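Local atomic coordinates of flagellar motor switch protein FliG (Thermotoga maritima, PDB entry 3AJC), a protein that probably forms part of the switch complex at the base of the flagellar basal body, which sets the direction in which the flagellum rotates. Residues I59-L62 / E63-S66; S66-E69 / I70-L74. One frame throughout, in Å; residues are numbered along the deposited sequence.

Contact 1: I59-L62 / E63-S66; sequences IALL and ERTS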
ATOM      1  N   ILE A  59      12.362  -5.000   5.288  1.00 38.96           N
ATOM      2  CA  ILE A  59      11.443  -3.906   5.559  1.00 38.16           C
ATOM      3  C   ILE A  59      10.079  -4.521   5.858  1.00 39.70           C
ATOM      4  O   ILE A  59       9.350  -4.072   6.756  1.00 40.40           O
ATOM      5  CB  ILE A  59      11.321  -2.950   4.344  1.00 36.83           C
ATOM      6  CG1 ILE A  59      12.631  -2.167   4.168  1.00 35.97           C
ATOM      7  CG2 ILE A  59      10.140  -2.000   4.541  1.00 36.02           C
ATOM      8  CD1 ILE A  59      12.657  -1.234   2.964  1.00 31.18           C
ATOM      9  N   ALA A  60       9.751  -5.565   5.103  1.00 39.23           N
ATOM     10  CA  ALA A  60       8.485  -6.262   5.252  1.00 41.32           C
ATOM     11  C   ALA A  60       8.398  -6.975   6.600  1.00 43.67           C
ATOM     12  O   ALA A  60       7.332  -7.029   7.210  1.00 44.02           O
ATOM     13  CB  ALA A  60       8.313  -7.263   4.120  1.00 38.36           C
ATOM     14  N   LEU A  61       9.527  -7.512   7.065  1.00 45.53           N
ATOM     15  CA  LEU A  61       9.574  -8.240   8.332  1.00 47.45           C
ATOM     16  C   LEU A  61      10.384  -7.498   9.386  1.00 50.06           C
ATOM     17  O   LEU A  61      10.983  -8.111  10.267  1.00 51.64           O
ATOM     18  CB  LEU A  61      10.189  -9.620   8.095  1.00 46.39           C
ATOM     19  CG  LEU A  61       9.567 -10.504   7.007  1.00 44.80           C
ATOM     20  CD1 LEU A  61      10.529 -11.626   6.691  1.00 41.33           C
ATOM     21  CD2 LEU A  61       8.212 -11.053   7.458  1.00 43.10           C
ATOM     22  N   LEU A  62      10.379  -6.173   9.296  1.00 51.90           N
ATOM     23  CA  LEU A  62      11.159  -5.335  10.193  1.00 55.15           C
ATOM     24  C   LEU A  62      11.281  -5.721  11.669  1.00 59.19           C
ATOM     25  O   LEU A  62      12.386  -5.814  12.187  1.00 60.37           O
ATOM     26  CB  LEU A  62      10.692  -3.882  10.099  1.00 54.76           C
ATOM     27  CG  LEU A  62      11.721  -2.908  10.680  1.00 54.28           C
ATOM     28  CD1 LEU A  62      12.984  -2.933   9.833  1.00 53.55           C
ATOM     29  CD2 LEU A  62      11.135  -1.508  10.711  1.00 55.68           C
ATOM     30  N   GLU A  63      10.173  -5.899  12.370  1.00 60.04           N
ATOM     31  CA  GLU A  63      10.272  -6.249  13.783  1.00 61.33           C
ATOM     32  C   GLU A  63       9.601  -7.582  14.050  1.00 60.16           C
ATOM     33  O   GLU A  63       9.253  -7.912  15.184  1.00 60.47           O
ATOM     34  CB  GLU A  63       9.650  -5.142  14.635  1.00 64.13           C
ATOM     35  CG  GLU A  63      10.489  -3.875  14.663  1.00 68.35           C
ATOM     36  CD  GLU A  63       9.657  -2.618  14.820  1.00 71.16           C
ATOM     37  OE1 GLU A  63      10.256  -1.525  14.906  1.00 72.15           O
ATOM     38  OE2 GLU A  63       8.409  -2.718  14.843  1.00 72.30           O
ATOM     39  N   ARG A  64       9.447  -8.345  12.973  1.00 58.62           N
ATOM     40  CA  ARG A  64       8.823  -9.659  13.004  1.00 55.62           C
ATOM     41  C   ARG A  64       9.850 -10.707  12.588  1.00 54.45           C
ATOM     42  O   ARG A  64       9.483 -11.836  12.267  1.00 53.73           O
ATOM     43  CB  ARG A  64       7.664  -9.716  12.006  1.00 55.61           C
ATOM     44  CG  ARG A  64       6.495  -8.761  12.240  1.00 56.63           C
ATOM     45  CD  ARG A  64       5.496  -8.911  11.090  1.00 57.07           C
ATOM     46  NE  ARG A  64       5.475 -10.293  10.622  1.00 56.95           N
ATOM     47  CZ  ARG A  64       4.871 -10.715   9.516  1.00 56.52           C
ATOM     48  NH1 ARG A  64       4.217  -9.861   8.743  1.00 56.28           N
ATOM     49  NH2 ARG A  64       4.941 -11.995   9.173  1.00 56.54           N
ATOM     50  N   THR A  65      11.128 -10.338  12.593  1.00 53.33           N
ATOM     51  CA  THR A  65      12.193 -11.245  12.167  1.00 53.56           C
ATOM     52  C   THR A  65      12.299 -12.577  12.897  1.00 52.02           C
ATOM     53  O   THR A  65      12.676 -13.587  12.299  1.00 50.81           O
ATOM     54  CB  THR A  65      13.562 -10.553  12.222  1.00 55.51           C
ATOM     55  OG1 THR A  65      13.957 -10.351  13.584  1.00 56.25           O
ATOM     56  CG2 THR A  65      13.478  -9.220  11.525  1.00 56.50           C
ATOM     57  N   SER A  66      11.983 -12.583  14.188  1.00 49.53           N
ATOM     58  CA  SER A  66      12.037 -13.816  14.959  1.00 46.92           C
ATOM     59  C   SER A  66      11.074 -13.736  16.135  1.00 45.34           C
ATOM     60  O   SER A  66      10.552 -12.664  16.459  1.00 43.13           O
ATOM     61  CB  SER A  66      13.454 -14.061  15.477  1.00 45.93           C
ATOM     62  OG  SER A  66      13.831 -13.057  16.402  1.00 47.21           O
TER
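Leu61 and Arg64 meet side chain to side chain where the chain turns off the end of helix 49-60. The two cross obliquely, and the touching atom on the leucine is CD2, which sits over one face of the Arg64 guanidinium, displaced toward its rim. Leu61 CD2 lies 3.8 Å from Arg64 NH2 and 3.9 Å from Arg64 CZ, a van der Waals contact between a methyl and a flat cation. In both residues CG stands beside the backbone N and opposite the carbonyl carbon (chi1 -54° in Leu61, -62° in Arg64); the arginine chain then bends at chi3, and the bend turns a guanidinium face to Leu61 CD2. The backbone makes a type I beta turn from Leu61 to Arg64, closed by the hydrogen bond from Arg64 N to Leu61 O at 3.1 Å. The N-H reaches this oxygen from above the carbonyl plane and not along a lone pair. Thr65 presses in on the same carbonyl, its CG2 3.0 Å from Leu61 O and 3.6 Å from Leu62 O, while its OG1 is engaged by Glu69. The side chain of Leu62 turns inward, onto Gln26 and Ser33 of helix 25-33, and lies about 6 Å from that of Arg58; Gln26 and Arg58 belong to the EHPQR motif, important for interaction with FliM. Leu61 reaches Leu121 of helix 119-128. The chemistry is therefore spare: a single backbone hydrogen bond closes the turn, Leu61 and Arg64 are held side chain to side chain by van der Waals contact alone, and the arginine's charge has a distant, weak partner in Glu124.

Contact 2: S66-E69 / I70-L74; sequences SVKE and IERNL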
ATOM      1  N   SER A  66      11.983 -12.583  14.188  1.00 49.53           N
ATOM      2  CA  SER A  66      12.037 -13.816  14.959  1.00 46.92           C
ATOM      3  C   SER A  66      11.074 -13.736  16.135  1.00 45.34           C
ATOM      4  O   SER A  66      10.552 -12.664  16.459  1.00 43.13           O
ATOM      5  CB  SER A  66      13.454 -14.061  15.477  1.00 45.93           C
ATOM      6  OG  SER A  66      13.831 -13.057  16.402  1.00 47.21           O
ATOM      7  N   VAL A  67      10.837 -14.877  16.766  1.00 44.54           N
ATOM      8  CA  VAL A  67       9.953 -14.930  17.916  1.00 45.95           C
ATOM      9  C   VAL A  67      10.521 -14.015  18.998  1.00 47.48           C
ATOM     10  O   VAL A  67       9.783 -13.322  19.708  1.00 46.17           O
ATOM     11  CB  VAL A  67       9.865 -16.359  18.464  1.00 45.74           C
ATOM     12  CG1 VAL A  67       8.995 -16.387  19.709  1.00 46.69           C
ATOM     13  CG2 VAL A  67       9.317 -17.288  17.388  1.00 44.48           C
ATOM     14  N   LYS A  68      11.848 -14.010  19.102  1.00 49.43           N
ATOM     15  CA  LYS A  68      12.543 -13.197  20.090  1.00 50.65           C
ATOM     16  C   LYS A  68      12.264 -11.719  19.880  1.00 50.29           C
ATOM     17  O   LYS A  68      11.975 -10.994  20.830  1.00 49.39           O
ATOM     18  CB  LYS A  68      14.054 -13.443  20.016  1.00 52.68           C
ATOM     19  CG  LYS A  68      14.720 -13.466  21.374  1.00 56.57           C
ATOM     20  CD  LYS A  68      14.218 -14.667  22.163  1.00 60.15           C
ATOM     21  CE  LYS A  68      14.454 -14.501  23.654  1.00 62.41           C
ATOM     22  NZ  LYS A  68      13.759 -15.572  24.437  1.00 63.20           N
ATOM     23  N   GLU A  69      12.361 -11.278  18.630  1.00 50.50           N
ATOM     24  CA  GLU A  69      12.133  -9.879  18.291  1.00 51.73           C
ATOM     25  C   GLU A  69      10.692  -9.460  18.603  1.00 50.30           C
ATOM     26  O   GLU A  69      10.443  -8.355  19.074  1.00 48.02           O
ATOM     27  CB  GLU A  69      12.447  -9.660  16.813  1.00 54.90           C
ATOM     28  CG  GLU A  69      12.222  -8.244  16.320  1.00 60.82           C
ATOM     29  CD  GLU A  69      13.469  -7.664  15.696  1.00 65.45           C
ATOM     30  OE1 GLU A  69      14.332  -7.140  16.440  1.00 67.58           O
ATOM     31  OE2 GLU A  69      13.594  -7.749  14.459  1.00 68.45           O
ATOM     32  N   ILE A  70       9.750 -10.356  18.333  1.00 49.53           N
ATOM     33  CA  ILE A  70       8.343 -10.089  18.602  1.00 48.94           C
ATOM     34  C   ILE A  70       8.164  -9.950  20.112  1.00 49.46           C
ATOM     35  O   ILE A  70       7.550  -8.998  20.599  1.00 46.65           O
ATOM     36  CB  ILE A  70       7.460 -11.253  18.074  1.00 47.39           C
ATOM     37  CG1 ILE A  70       7.558 -11.308  16.548  1.00 46.12           C
ATOM     38  CG2 ILE A  70       6.016 -11.074  18.526  1.00 46.72           C
ATOM     39  CD1 ILE A  70       6.965 -12.539  15.924  1.00 42.89           C
ATOM     40  N   GLU A  71       8.724 -10.907  20.843  1.00 50.66           N
ATOM     41  CA  GLU A  71       8.642 -10.923  22.296  1.00 54.93           C
ATOM     42  C   GLU A  71       9.195  -9.639  22.913  1.00 56.26           C
ATOM     43  O   GLU A  71       8.597  -9.076  23.832  1.00 55.42           O
ATOM     44  CB  GLU A  71       9.393 -12.147  22.830  1.00 55.99           C
ATOM     45  CG  GLU A  71       9.517 -12.222  24.338  1.00 59.65           C
ATOM     46  CD  GLU A  71      10.037 -13.569  24.800  1.00 61.65           C
ATOM     47  OE1 GLU A  71      11.003 -14.077  24.192  1.00 64.04           O
ATOM     48  OE2 GLU A  71       9.486 -14.122  25.775  1.00 62.82           O
ATOM     49  N   ARG A  72      10.333  -9.177  22.394  1.00 58.55           N
ATOM     50  CA  ARG A  72      10.990  -7.962  22.880  1.00 60.20           C
ATOM     51  C   ARG A  72      10.182  -6.708  22.574  1.00 60.39           C
ATOM     52  O   ARG A  72       9.916  -5.900  23.462  1.00 61.18           O
ATOM     53  CB  ARG A  72      12.385  -7.827  22.254  1.00 62.46           C
ATOM     54  CG  ARG A  72      13.548  -8.111  23.205  1.00 65.46           C
ATOM     55  CD  ARG A  72      14.897  -7.983  22.491  1.00 67.98           C
ATOM     56  NE  ARG A  72      15.203  -9.136  21.644  1.00 70.51           N
ATOM     57  CZ  ARG A  72      15.896  -9.068  20.511  1.00 71.92           C
ATOM     58  NH1 ARG A  72      16.349  -7.900  20.087  1.00 72.28           N
ATOM     59  NH2 ARG A  72      16.136 -10.164  19.802  1.00 72.62           N
ATOM     60  N   ASN A  73       9.804  -6.539  21.311  1.00 61.35           N
ATOM     61  CA  ASN A  73       9.029  -5.375  20.902  1.00 62.94           C
ATOM     62  C   ASN A  73       7.719  -5.276  21.666  1.00 63.02           C
ATOM     63  O   ASN A  73       7.283  -4.179  22.017  1.00 63.40           O
ATOM     64  CB  ASN A  73       8.748  -5.423  19.400  1.00 65.72           C
ATOM     65  CG  ASN A  73       9.954  -5.036  18.573  1.00 69.24           C
ATOM     66  OD1 ASN A  73      10.405  -3.887  18.609  1.00 70.91           O
ATOM     67  ND2 ASN A  73      10.490  -5.994  17.826  1.00 72.15           N
ATOM     68  N   LEU A  74       7.093  -6.421  21.918  1.00 62.27           N
ATOM     69  CA  LEU A  74       5.839  -6.438  22.653  1.00 62.51           C
ATOM     70  C   LEU A  74       6.086  -5.894  24.057  1.00 64.07           C
ATOM     71  O   LEU A  74       5.382  -5.000  24.523  1.00 63.18           O
ATOM     72  CB  LEU A  74       5.286  -7.862  22.738  1.00 60.93           C
ATOM     73  CG  LEU A  74       3.933  -8.002  23.445  1.00 60.52           C
ATOM     74  CD1 LEU A  74       2.881  -7.155  22.733  1.00 59.02           C
ATOM     75  CD2 LEU A  74       3.515  -9.462  23.464  1.00 59.09           C
TER
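The first turns of helix 67-79 in the FliG middle domain begin at an N-cap serine, and the side chains along them meet three and four residues apart. Ser66 OG accepts from Glu69 N at 3.2 Å, a capping bond, and the backbone ladder then starts with Ile70 N to Ser66 O and Glu71 N to Val67 O. Arg72 N to Lys68 O and Asn73 N to Glu69 O continue it. Ile70 leans back over the start of the helix, with CG1 3.3 Å from Ser66 O. Lys68 and Glu71 run side by side, pointing the same way, and end in a salt bridge, Lys68 NZ to Glu71 OE1 at 3.1 Å. The ammonium comes to the syn side of the carboxylate, 23° out of its plane. Lys68 CE also passes 3.5 Å from Glu71 OE1.

This i to i+3 salt bridge joins two exposed side chains on the first turns of the helix. Arg72 crosses Lys68 at about a right angle: its NH2 is 3.9 Å from Lys68 CB, and Lys68 CG lies in the guanidinium plane at its edge. Over one face of that guanidinium, off toward the rim, sits Glu69 CA. Glu69 OE1 is 4.2 Å from Arg72 NH1, beyond a salt bridge; any attraction is probably one of charge alone, since OE1 lies well out of the guanidinium plane.

Glu69 instead sends OE2 back to Thr65 OG1, its chain leaving with CG opposite the backbone N (chi1 179°) and then bending at chi2. Asn73 lies alongside it, amide and carboxylate planes 55° apart. Asn73 ND2 adds a weak bond to Glu69 O at 2.7 Å, beside the one from its own backbone N, and passes 3.2 Å from Glu69 CG.

Overall arrangement
Contact 1 and contact 2 follow directly along the chain and share Ser66, the last residue of the first and the N-cap of the helix in the second. Residues 59-66 carry the chain off helix 49-60 and through the loop; residues 66-74 form the start of helix 67-79. Their centres are 10 Å apart, within the FliG middle domain. They also touch directly: Glu63 O packs 3.2 Å from Glu69 CG, and Glu63 CB packs against Asn73 ND2. Contact 1 is partly buried against neighbouring helices; contact 2 lies on the surface. The side chains of Leu62 and Glu69 are about 6 and 8 Å from that of Arg58 of the EHPQR motif, important for interaction with FliM.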